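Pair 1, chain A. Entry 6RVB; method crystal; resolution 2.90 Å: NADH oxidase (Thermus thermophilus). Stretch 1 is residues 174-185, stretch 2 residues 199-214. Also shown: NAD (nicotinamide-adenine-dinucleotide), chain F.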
# COMPACT_ATOMS: atom_id res chain seq x y z
N GLN A 174 18.74 18.00 -22.97
CA GLN A 174 18.79 18.79 -21.79
C GLN A 174 17.37 19.30 -21.70
O GLN A 174 16.76 19.62 -22.73
CB GLN A 174 19.93 19.80 -21.79
CG GLN A 174 19.90 20.90 -22.84
CD GLN A 174 20.95 22.06 -22.55
OE1 GLN A 174 21.71 21.94 -21.58
NE2 GLN A 174 21.00 23.13 -23.40
N VAL A 175 16.76 19.29 -20.51
CA VAL A 175 15.37 19.73 -20.50
C VAL A 175 15.10 20.81 -19.54
O VAL A 175 15.54 20.74 -18.40
CB VAL A 175 14.32 18.58 -20.38
CG1 VAL A 175 14.95 17.17 -20.49
CG2 VAL A 175 13.49 18.72 -19.18
N THR A 176 14.38 21.81 -20.00
CA THR A 176 13.96 22.83 -19.08
C THR A 176 12.42 22.90 -19.07
O THR A 176 11.80 22.95 -20.14
CB THR A 176 14.74 24.10 -19.38
OG1 THR A 176 13.92 25.24 -19.13
CG2 THR A 176 15.19 24.05 -20.79
N LEU A 177 11.81 22.81 -17.89
CA LEU A 177 10.34 22.82 -17.70
C LEU A 177 9.82 24.20 -17.37
O LEU A 177 10.18 24.78 -16.33
CB LEU A 177 10.01 22.02 -16.49
CG LEU A 177 9.21 20.76 -16.50
CD1 LEU A 177 9.44 20.28 -15.11
CD2 LEU A 177 7.80 21.02 -16.65
N LEU A 178 8.95 24.73 -18.22
CA LEU A 178 8.28 26.02 -17.97
C LEU A 178 6.86 25.86 -17.40
O LEU A 178 5.96 25.37 -18.07
CB LEU A 178 8.24 26.74 -19.32
CG LEU A 178 9.58 26.71 -20.09
CD1 LEU A 178 9.54 27.15 -21.50
CD2 LEU A 178 10.60 27.53 -19.41
N GLU A 179 6.62 26.24 -16.17
CA GLU A 179 5.24 26.25 -15.67
C GLU A 179 4.70 27.66 -15.45
O GLU A 179 5.39 28.56 -15.06
CB GLU A 179 5.17 25.46 -14.36
CG GLU A 179 3.99 25.74 -13.51
CD GLU A 179 2.69 25.19 -14.11
OE1 GLU A 179 2.65 24.05 -14.65
OE2 GLU A 179 1.65 25.87 -14.00
N ALA A 180 3.44 27.85 -15.70
CA ALA A 180 2.81 29.14 -15.47
C ALA A 180 2.54 29.44 -14.03
O ALA A 180 2.77 30.51 -13.67
CB ALA A 180 1.58 29.23 -16.21
N LYS A 181 2.07 28.51 -13.21
CA LYS A 181 1.90 28.77 -11.77
C LYS A 181 3.25 28.68 -11.04
O LYS A 181 4.25 28.57 -11.66
CB LYS A 181 0.87 27.80 -11.16
CG LYS A 181 -0.26 27.52 -12.03
CD LYS A 181 -1.15 28.72 -12.25
CE LYS A 181 -2.44 28.52 -11.57
NZ LYS A 181 -3.39 27.72 -12.44
N ASP A 182 3.26 28.68 -9.73
CA ASP A 182 4.47 28.89 -8.95
C ASP A 182 5.19 27.67 -8.46
O ASP A 182 6.19 27.78 -7.75
CB ASP A 182 4.18 29.71 -7.69
CG ASP A 182 3.16 29.04 -6.78
OD1 ASP A 182 1.96 28.91 -7.18
OD2 ASP A 182 3.53 28.66 -5.67
N ARG A 183 4.68 26.51 -8.79
CA ARG A 183 5.36 25.32 -8.36
C ARG A 183 5.09 24.21 -9.36
O ARG A 183 4.13 24.28 -10.12
CB ARG A 183 4.88 24.99 -6.95
CG ARG A 183 3.56 24.37 -6.89
CD ARG A 183 2.97 24.22 -5.50
NE ARG A 183 2.15 25.40 -5.25
CZ ARG A 183 0.90 25.37 -4.87
NH1 ARG A 183 0.31 24.24 -4.67
NH2 ARG A 183 0.24 26.47 -4.67
N PRO A 184 5.93 23.20 -9.41
CA PRO A 184 5.41 22.06 -10.16
C PRO A 184 4.20 21.39 -9.44
O PRO A 184 4.07 21.47 -8.21
CB PRO A 184 6.59 21.13 -10.21
CG PRO A 184 7.72 21.86 -9.57
CD PRO A 184 7.17 22.87 -8.73
N LEU A 185 3.35 20.71 -10.22
CA LEU A 185 2.15 20.05 -9.71
C LEU A 185 1.38 21.01 -8.85
O LEU A 185 1.06 20.64 -7.75
CB LEU A 185 2.52 18.84 -8.88
CG LEU A 185 1.75 17.51 -8.89
CD1 LEU A 185 1.40 17.30 -7.48
CD2 LEU A 185 0.52 17.47 -9.76
N GLU A 199 13.63 17.05 -6.69
CA GLU A 199 14.04 15.91 -7.46
C GLU A 199 14.30 16.23 -8.88
O GLU A 199 15.18 15.63 -9.47
CB GLU A 199 13.09 14.75 -7.38
CG GLU A 199 13.64 13.71 -6.46
CD GLU A 199 14.29 12.57 -7.19
OE1 GLU A 199 13.73 12.27 -8.27
OE2 GLU A 199 15.31 11.99 -6.69
N LEU A 200 13.56 17.14 -9.48
CA LEU A 200 13.77 17.37 -10.88
C LEU A 200 15.13 17.99 -11.03
O LEU A 200 15.84 17.69 -11.99
CB LEU A 200 12.71 18.26 -11.45
CG LEU A 200 11.30 17.73 -11.60
CD1 LEU A 200 10.28 18.81 -11.78
CD2 LEU A 200 11.40 16.97 -12.77
N GLU A 201 15.48 18.87 -10.10
CA GLU A 201 16.73 19.57 -10.19
C GLU A 201 17.93 18.67 -9.95
O GLU A 201 18.90 18.66 -10.72
CB GLU A 201 16.75 20.74 -9.27
CG GLU A 201 15.95 21.83 -9.84
CD GLU A 201 15.72 22.94 -8.90
OE1 GLU A 201 16.07 22.87 -7.69
OE2 GLU A 201 15.15 23.89 -9.40
N ARG A 202 17.86 17.88 -8.89
CA ARG A 202 18.79 16.77 -8.66
C ARG A 202 19.04 15.94 -9.94
O ARG A 202 20.01 15.32 -10.04
CB ARG A 202 18.24 15.91 -7.51
CG ARG A 202 19.10 14.77 -7.09
CD ARG A 202 18.45 13.94 -6.03
NE ARG A 202 17.85 14.73 -4.95
CZ ARG A 202 18.44 14.97 -3.75
NH1 ARG A 202 19.67 14.50 -3.49
NH2 ARG A 202 17.79 15.68 -2.80
N HIS A 203 18.18 15.92 -10.93
CA HIS A 203 18.41 15.11 -12.12
C HIS A 203 18.58 15.93 -13.34
O HIS A 203 18.46 15.45 -14.47
CB HIS A 203 17.32 14.12 -12.37
CG HIS A 203 17.38 12.97 -11.45
ND1 HIS A 203 16.83 12.98 -10.19
CD2 HIS A 203 18.02 11.80 -11.56
CE1 HIS A 203 17.08 11.85 -9.57
NE2 HIS A 203 17.79 11.11 -10.39
N GLY A 204 18.88 17.19 -13.12
CA GLY A 204 19.36 17.99 -14.20
C GLY A 204 18.34 18.65 -15.06
O GLY A 204 18.65 19.02 -16.18
N VAL A 205 17.13 18.82 -14.55
CA VAL A 205 16.06 19.49 -15.29
C VAL A 205 16.05 20.89 -14.71
O VAL A 205 16.24 21.08 -13.51
CB VAL A 205 14.74 18.81 -15.01
CG1 VAL A 205 13.64 19.67 -15.42
CG2 VAL A 205 14.68 17.47 -15.66
N GLU A 206 15.91 21.89 -15.55
CA GLU A 206 15.78 23.20 -15.00
C GLU A 206 14.31 23.52 -14.85
O GLU A 206 13.58 23.42 -15.81
CB GLU A 206 16.41 24.16 -15.96
CG GLU A 206 17.80 24.55 -15.53
CD GLU A 206 18.20 25.82 -16.20
OE1 GLU A 206 18.89 26.63 -15.55
OE2 GLU A 206 17.79 26.03 -17.38
N VAL A 207 13.82 23.94 -13.68
CA VAL A 207 12.38 24.26 -13.65
C VAL A 207 12.13 25.77 -13.48
O VAL A 207 12.50 26.28 -12.46
CB VAL A 207 11.62 23.30 -12.63
CG1 VAL A 207 12.56 22.33 -11.95
CG2 VAL A 207 10.86 24.02 -11.61
N TRP A 208 11.64 26.47 -14.51
CA TRP A 208 11.21 27.85 -14.48
C TRP A 208 9.74 27.89 -13.89
O TRP A 208 8.86 27.19 -14.30
CB TRP A 208 11.10 28.47 -15.91
CG TRP A 208 12.30 29.14 -16.76
CD1 TRP A 208 12.27 30.19 -17.80
CD2 TRP A 208 13.63 28.79 -16.66
NE1 TRP A 208 13.55 30.44 -18.32
CE2 TRP A 208 14.39 29.59 -17.62
CE3 TRP A 208 14.28 27.87 -15.87
CZ2 TRP A 208 15.74 29.44 -17.75
CZ3 TRP A 208 15.62 27.71 -16.01
CH2 TRP A 208 16.35 28.50 -16.93
N THR A 209 9.45 28.79 -13.00
CA THR A 209 8.14 28.88 -12.44
C THR A 209 7.55 30.27 -12.77
O THR A 209 8.27 31.18 -13.16
CB THR A 209 8.43 28.79 -11.00
OG1 THR A 209 7.98 27.52 -10.58
CG2 THR A 209 7.86 30.04 -10.15
N GLY A 210 6.26 30.46 -12.60
CA GLY A 210 5.68 31.72 -12.95
C GLY A 210 6.07 32.33 -14.28
O GLY A 210 6.30 33.50 -14.37
N VAL A 211 6.11 31.55 -15.34
CA VAL A 211 6.64 31.96 -16.62
C VAL A 211 5.47 32.35 -17.52
O VAL A 211 4.42 31.74 -17.50
CB VAL A 211 7.31 30.76 -17.18
CG1 VAL A 211 7.73 30.92 -18.63
CG2 VAL A 211 8.41 30.43 -16.33
N LYS A 212 5.64 33.39 -18.32
CA LYS A 212 4.61 33.72 -19.25
C LYS A 212 5.16 33.33 -20.59
O LYS A 212 5.87 34.09 -21.17
CB LYS A 212 4.25 35.21 -19.15
CG LYS A 212 2.81 35.57 -19.57
CD LYS A 212 2.48 35.22 -21.04
CE LYS A 212 1.04 35.50 -21.45
NZ LYS A 212 0.56 36.81 -20.96
N VAL A 213 4.91 32.13 -21.09
CA VAL A 213 5.48 31.88 -22.42
C VAL A 213 4.87 32.78 -23.52
O VAL A 213 3.68 32.83 -23.68
CB VAL A 213 5.39 30.42 -22.82
CG1 VAL A 213 5.76 30.27 -24.26
CG2 VAL A 213 6.26 29.60 -21.93
N GLU A 214 5.69 33.50 -24.27
CA GLU A 214 5.13 34.49 -25.18
C GLU A 214 5.14 34.13 -26.64
O GLU A 214 4.27 34.59 -27.36
CB GLU A 214 5.82 35.81 -25.01
CG GLU A 214 5.24 36.71 -23.97
CD GLU A 214 6.32 37.60 -23.34
OE1 GLU A 214 7.54 37.50 -23.75
OE2 GLU A 214 5.95 38.38 -22.42
PA NAD F . -2.50 19.16 -16.19
O1A NAD F . -2.35 18.07 -15.16
O2A NAD F . -3.70 19.95 -16.24
O5B NAD F . -1.27 20.22 -16.08
C5B NAD F . -0.97 21.25 -15.07
C4B NAD F . -0.78 22.68 -15.69
O4B NAD F . -0.25 23.96 -15.24
C3B NAD F . 0.15 22.33 -16.75
O3B NAD F . -0.67 21.51 -17.48
C2B NAD F . 0.29 23.68 -17.37
O2B NAD F . -0.32 24.12 -18.58
C1B NAD F . -0.38 24.62 -16.50
N9A NAD F . 0.54 25.47 -17.35
C8A NAD F . 1.95 25.66 -17.31
N7A NAD F . 2.48 26.50 -18.27
C5A NAD F . 1.40 26.83 -18.97
C6A NAD F . 1.40 27.65 -20.01
N6A NAD F . 2.57 28.08 -20.28
N1A NAD F . 0.24 27.90 -20.68
C2A NAD F . -0.89 27.24 -20.18
N3A NAD F . -0.91 26.36 -19.10
C4A NAD F . 0.23 26.19 -18.49
O3 NAD F . -2.47 18.44 -17.58
PN NAD F . -1.64 17.17 -18.14
O1N NAD F . -1.69 17.47 -19.65
O2N NAD F . -0.34 16.95 -17.50
O5D NAD F . -2.55 15.99 -17.58
C5D NAD F . -2.95 14.94 -18.42
C4D NAD F . -4.06 14.02 -17.90
O4D NAD F . -4.03 12.67 -18.43
C3D NAD F . -3.92 13.96 -16.40
O3D NAD F . -4.60 15.00 -15.66
C2D NAD F . -4.53 12.61 -16.19
O2D NAD F . -5.90 12.71 -16.37
C1D NAD F . -4.04 11.79 -17.36
N1N NAD F . -2.69 11.42 -16.87
C2N NAD F . -2.59 10.73 -15.66
C3N NAD F . -1.36 10.34 -15.09
C7N NAD F . -1.28 9.58 -13.76
O7N NAD F . -2.36 9.50 -12.85
N7N NAD F . -0.13 8.98 -13.43
C4N NAD F . -0.18 10.66 -15.78
C5N NAD F . -0.26 11.36 -16.97
C6N NAD F . -1.52 11.74 -17.49

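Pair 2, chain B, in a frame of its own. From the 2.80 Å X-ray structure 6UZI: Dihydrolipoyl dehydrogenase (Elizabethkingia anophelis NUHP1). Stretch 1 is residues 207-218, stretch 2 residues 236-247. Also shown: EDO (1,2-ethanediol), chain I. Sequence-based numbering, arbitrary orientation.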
# COMPACT_ATOMS: atom_id res chain seq x y z
N ASP B 207 -2.48 29.59 1.60
CA ASP B 207 -3.19 29.65 0.34
C ASP B 207 -2.19 29.28 -0.76
O ASP B 207 -1.06 29.77 -0.76
CB ASP B 207 -3.75 31.05 0.09
CG ASP B 207 -5.11 31.25 0.72
OD1 ASP B 207 -5.78 30.25 1.03
OD2 ASP B 207 -5.50 32.43 0.90
N VAL B 208 -2.59 28.40 -1.67
CA VAL B 208 -1.70 27.94 -2.73
C VAL B 208 -2.39 28.13 -4.07
O VAL B 208 -3.49 27.61 -4.29
CB VAL B 208 -1.30 26.47 -2.55
CG1 VAL B 208 -0.32 26.08 -3.64
CG2 VAL B 208 -0.70 26.24 -1.16
N THR B 209 -1.74 28.87 -4.96
CA THR B 209 -2.21 29.06 -6.33
C THR B 209 -1.14 28.55 -7.28
O THR B 209 0.03 28.95 -7.19
CB THR B 209 -2.52 30.53 -6.61
OG1 THR B 209 -3.39 31.04 -5.59
CG2 THR B 209 -3.20 30.68 -7.96
N VAL B 210 -1.52 27.63 -8.16
CA VAL B 210 -0.62 27.08 -9.17
C VAL B 210 -0.87 27.85 -10.46
O VAL B 210 -1.99 27.82 -11.00
CB VAL B 210 -0.84 25.57 -9.35
CG1 VAL B 210 -0.06 25.03 -10.54
CG2 VAL B 210 -0.48 24.81 -8.08
N VAL B 211 0.14 28.54 -10.96
CA VAL B 211 0.05 29.30 -12.20
C VAL B 211 0.92 28.61 -13.22
O VAL B 211 2.15 28.53 -13.06
CB VAL B 211 0.44 30.77 -12.01
CG1 VAL B 211 0.20 31.54 -13.29
CG2 VAL B 211 -0.39 31.37 -10.89
N GLU B 212 0.30 28.14 -14.29
CA GLU B 212 0.93 27.20 -15.20
C GLU B 212 0.53 27.49 -16.63
O GLU B 212 -0.61 27.88 -16.91
CB GLU B 212 0.53 25.78 -14.77
CG GLU B 212 0.83 24.66 -15.71
CD GLU B 212 0.49 23.35 -15.04
OE1 GLU B 212 -0.05 23.41 -13.91
OE2 GLU B 212 0.75 22.27 -15.63
N TYR B 213 1.49 27.33 -17.54
CA TYR B 213 1.22 27.50 -18.96
C TYR B 213 0.48 26.30 -19.55
O TYR B 213 -0.20 26.44 -20.57
CB TYR B 213 2.51 27.71 -19.75
CG TYR B 213 2.23 28.02 -21.20
CD1 TYR B 213 2.61 27.15 -22.22
CD2 TYR B 213 1.54 29.18 -21.55
CE1 TYR B 213 2.33 27.45 -23.55
CE2 TYR B 213 1.26 29.50 -22.87
CZ TYR B 213 1.66 28.63 -23.87
OH TYR B 213 1.37 28.95 -25.18
N LEU B 214 0.60 25.13 -18.92
CA LEU B 214 0.04 23.91 -19.49
C LEU B 214 -1.47 23.89 -19.30
O LEU B 214 -2.02 24.55 -18.41
CB LEU B 214 0.68 22.70 -18.82
CG LEU B 214 2.22 22.79 -18.80
CD1 LEU B 214 2.87 21.58 -18.12
CD2 LEU B 214 2.82 23.06 -20.17
N ASP B 215 -2.16 23.10 -20.14
CA ASP B 215 -3.62 23.12 -20.15
C ASP B 215 -4.24 22.15 -19.16
O ASP B 215 -5.47 22.17 -18.99
CB ASP B 215 -4.14 22.79 -21.55
CG ASP B 215 -3.64 23.75 -22.60
OD1 ASP B 215 -3.58 24.97 -22.30
OD2 ASP B 215 -3.30 23.30 -23.71
N LYS B 216 -3.44 21.33 -18.51
CA LYS B 216 -3.89 20.38 -17.50
C LYS B 216 -2.67 20.04 -16.65
O LYS B 216 -1.54 20.12 -17.13
CB LYS B 216 -4.52 19.13 -18.13
CG LYS B 216 -3.67 18.49 -19.21
CD LYS B 216 -4.41 17.37 -19.91
CE LYS B 216 -3.44 16.59 -20.82
NZ LYS B 216 -4.01 15.35 -21.45
N ILE B 217 -2.90 19.66 -15.40
CA ILE B 217 -1.78 19.31 -14.54
C ILE B 217 -1.32 17.89 -14.82
O ILE B 217 -2.05 17.07 -15.37
CB ILE B 217 -2.16 19.51 -13.06
CG1 ILE B 217 -3.26 18.52 -12.64
CG2 ILE B 217 -2.61 20.94 -12.81
CD1 ILE B 217 -3.57 18.55 -11.16
N ILE B 218 -0.08 17.59 -14.41
CA ILE B 218 0.65 16.35 -14.70
C ILE B 218 0.30 15.83 -16.09
O ILE B 218 -0.28 14.75 -16.24
CB ILE B 218 0.42 15.28 -13.61
CG1 ILE B 218 -1.06 15.05 -13.31
CG2 ILE B 218 1.17 15.67 -12.34
CD1 ILE B 218 -1.35 13.77 -12.57
N GLN B 236 -9.34 20.24 -1.88
CA GLN B 236 -8.50 20.47 -0.72
C GLN B 236 -8.14 21.93 -0.52
O GLN B 236 -7.57 22.27 0.52
CB GLN B 236 -7.22 19.65 -0.86
CG GLN B 236 -7.48 18.16 -0.93
CD GLN B 236 -6.25 17.36 -1.26
OE1 GLN B 236 -5.13 17.74 -0.92
NE2 GLN B 236 -6.44 16.26 -1.98
N GLY B 237 -8.44 22.80 -1.48
CA GLY B 237 -8.20 24.22 -1.35
C GLY B 237 -7.20 24.79 -2.33
O GLY B 237 -7.02 26.02 -2.35
N MET B 238 -6.53 23.97 -3.13
CA MET B 238 -5.57 24.51 -4.08
C MET B 238 -6.30 25.20 -5.22
O MET B 238 -7.35 24.74 -5.68
CB MET B 238 -4.66 23.40 -4.62
CG MET B 238 -3.32 23.89 -5.15
SD MET B 238 -2.18 22.54 -5.53
CE MET B 238 -1.71 21.95 -3.91
N LYS B 239 -5.76 26.33 -5.67
CA LYS B 239 -6.29 27.07 -6.80
C LYS B 239 -5.40 26.86 -8.01
O LYS B 239 -4.18 26.69 -7.88
CB LYS B 239 -6.40 28.57 -6.47
CG LYS B 239 -7.35 28.91 -5.32
CD LYS B 239 -8.78 29.05 -5.80
CE LYS B 239 -9.77 29.20 -4.64
NZ LYS B 239 -10.08 27.89 -3.97
N PHE B 240 -6.01 26.83 -9.20
CA PHE B 240 -5.29 26.56 -10.43
C PHE B 240 -5.61 27.62 -11.47
O PHE B 240 -6.78 27.85 -11.80
CB PHE B 240 -5.63 25.18 -10.98
CG PHE B 240 -5.10 24.06 -10.14
CD1 PHE B 240 -5.87 23.52 -9.12
CD2 PHE B 240 -3.84 23.55 -10.36
CE1 PHE B 240 -5.38 22.49 -8.34
CE2 PHE B 240 -3.35 22.53 -9.59
CZ PHE B 240 -4.13 22.00 -8.57
N MET B 241 -4.56 28.23 -12.03
CA MET B 241 -4.64 29.18 -13.13
C MET B 241 -3.88 28.54 -14.30
O MET B 241 -2.68 28.76 -14.47
CB MET B 241 -4.06 30.51 -12.74
CG MET B 241 -4.99 31.34 -11.87
SD MET B 241 -4.25 32.92 -11.42
CE MET B 241 -5.17 33.33 -9.94
N LEU B 242 -4.58 27.73 -15.08
CA LEU B 242 -3.95 26.99 -16.17
C LEU B 242 -3.94 27.81 -17.45
O LEU B 242 -4.58 28.85 -17.57
CB LEU B 242 -4.69 25.66 -16.39
CG LEU B 242 -4.84 24.73 -15.18
CD1 LEU B 242 -5.45 23.39 -15.58
CD2 LEU B 242 -3.51 24.52 -14.48
N SER B 243 -3.16 27.32 -18.43
CA SER B 243 -3.03 27.94 -19.76
C SER B 243 -2.68 29.42 -19.65
O SER B 243 -3.23 30.27 -20.36
CB SER B 243 -4.31 27.75 -20.58
OG SER B 243 -4.65 26.38 -20.71
N THR B 244 -1.73 29.73 -18.77
CA THR B 244 -1.41 31.11 -18.43
C THR B 244 0.09 31.30 -18.57
O THR B 244 0.87 30.61 -17.92
CB THR B 244 -1.88 31.43 -17.00
OG1 THR B 244 -3.28 31.16 -16.90
CG2 THR B 244 -1.66 32.89 -16.68
N ALA B 245 0.49 32.24 -19.43
CA ALA B 245 1.89 32.44 -19.77
C ALA B 245 2.46 33.56 -18.90
O ALA B 245 2.12 34.73 -19.09
CB ALA B 245 2.05 32.77 -21.25
N VAL B 246 3.32 33.18 -17.95
CA VAL B 246 3.94 34.14 -17.05
C VAL B 246 4.97 34.94 -17.82
O VAL B 246 5.70 34.40 -18.67
CB VAL B 246 4.58 33.44 -15.84
CG1 VAL B 246 5.29 34.44 -14.96
CG2 VAL B 246 3.54 32.68 -15.05
N SER B 247 5.01 36.25 -17.57
CA SER B 247 6.00 37.12 -18.18
C SER B 247 6.85 37.87 -17.16
O SER B 247 7.83 38.52 -17.57
CB SER B 247 5.31 38.14 -19.09
OG SER B 247 4.36 38.91 -18.37
C1 EDO I . 6.31 31.32 -19.07
O1 EDO I . 7.33 31.10 -20.04
C2 EDO I . 5.34 30.14 -19.07
O2 EDO I . 4.41 30.24 -17.97
O HOH W 1 -5.40 27.95 -1.30

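In both pairs two parallel strands lie side by side, their axes 4.5 Å apart at closest approach in pair 1 and 4.6 Å in pair 2, crossing at -18° and -22°. Fourteen central residues superpose with an RMSD of 0.5 Å, and the backbone bonding is conserved with them. Leu A177 N donates to Glu A206 O (2.8 Å) and Trp A208 N to Leu A177 O (2.9 Å); in pair 2, Val B210 N donates to Lys B239 O and Met B241 N to Val B210 O, both at 2.8 Å. Beyond the strands the ladder becomes a turn-to-turn clasp: Gly A210 N bonds Lys A181 O (2.9 Å), as Ser B243 N bonds Leu B214 O (3.0 Å).

Branched aliphatic residues suit the strand centres, filling space close to the backbone. On the face carrying Leu A177 and Val A207, Leu A177 CD1 reaches Leu A200 CD1 at 3.7 Å and Val A205 CG1 at 4.3 Å. Its match, Val B210, is shorter, but the matches of Val A205 and Val A207 are longer: Met B238 brings SD to 3.8 Å from Val B210 CG2, and Phe B240 brings CD2 to 3.8 Å from Val B210 CB. Bulk has moved from one strand to the other. Nearby, Pro A184 CG meets Val A207 CG2 at 4.3 Å, whereas the matched Ile B217 CG2 lies 3.7 Å from Phe B240 CE2 and 4.1 Å from Leu B242 CD2.

On the other face, Leu A178 CD2 packs 3.5 Å from Trp A208 CD1, and Thr A176 OG1 lies over one face of that indole. Pair 2 puts a flexible thioether there: Met B241 SD is 4.2 Å from Val B211 CG2, and its CE is 3.9 Å from Thr B209 CG2. Further along, Leu A178 CD1 touches Val A213 CG2 at 4.1 Å, and the matched Val B211 CG1 touches Val B246 CG2 at 3.9 Å.

The turns differ more. Gly A210 has positive phi, which favours glycine, yet Ser B243 adopts nearly the same angles and uses its side chain: its OG donates to Asp B215 OD1 over a very short 2.4 Å. In pair 1 the matched Asp A182 instead accepts through its backbone O a weak bond from Thr A209 OG1 (3.4 Å). Gly A204 and Gly B237 coincide before the second strands; at their backbone angles a CB would jam against the preceding carbonyl oxygen, so glycine suits both.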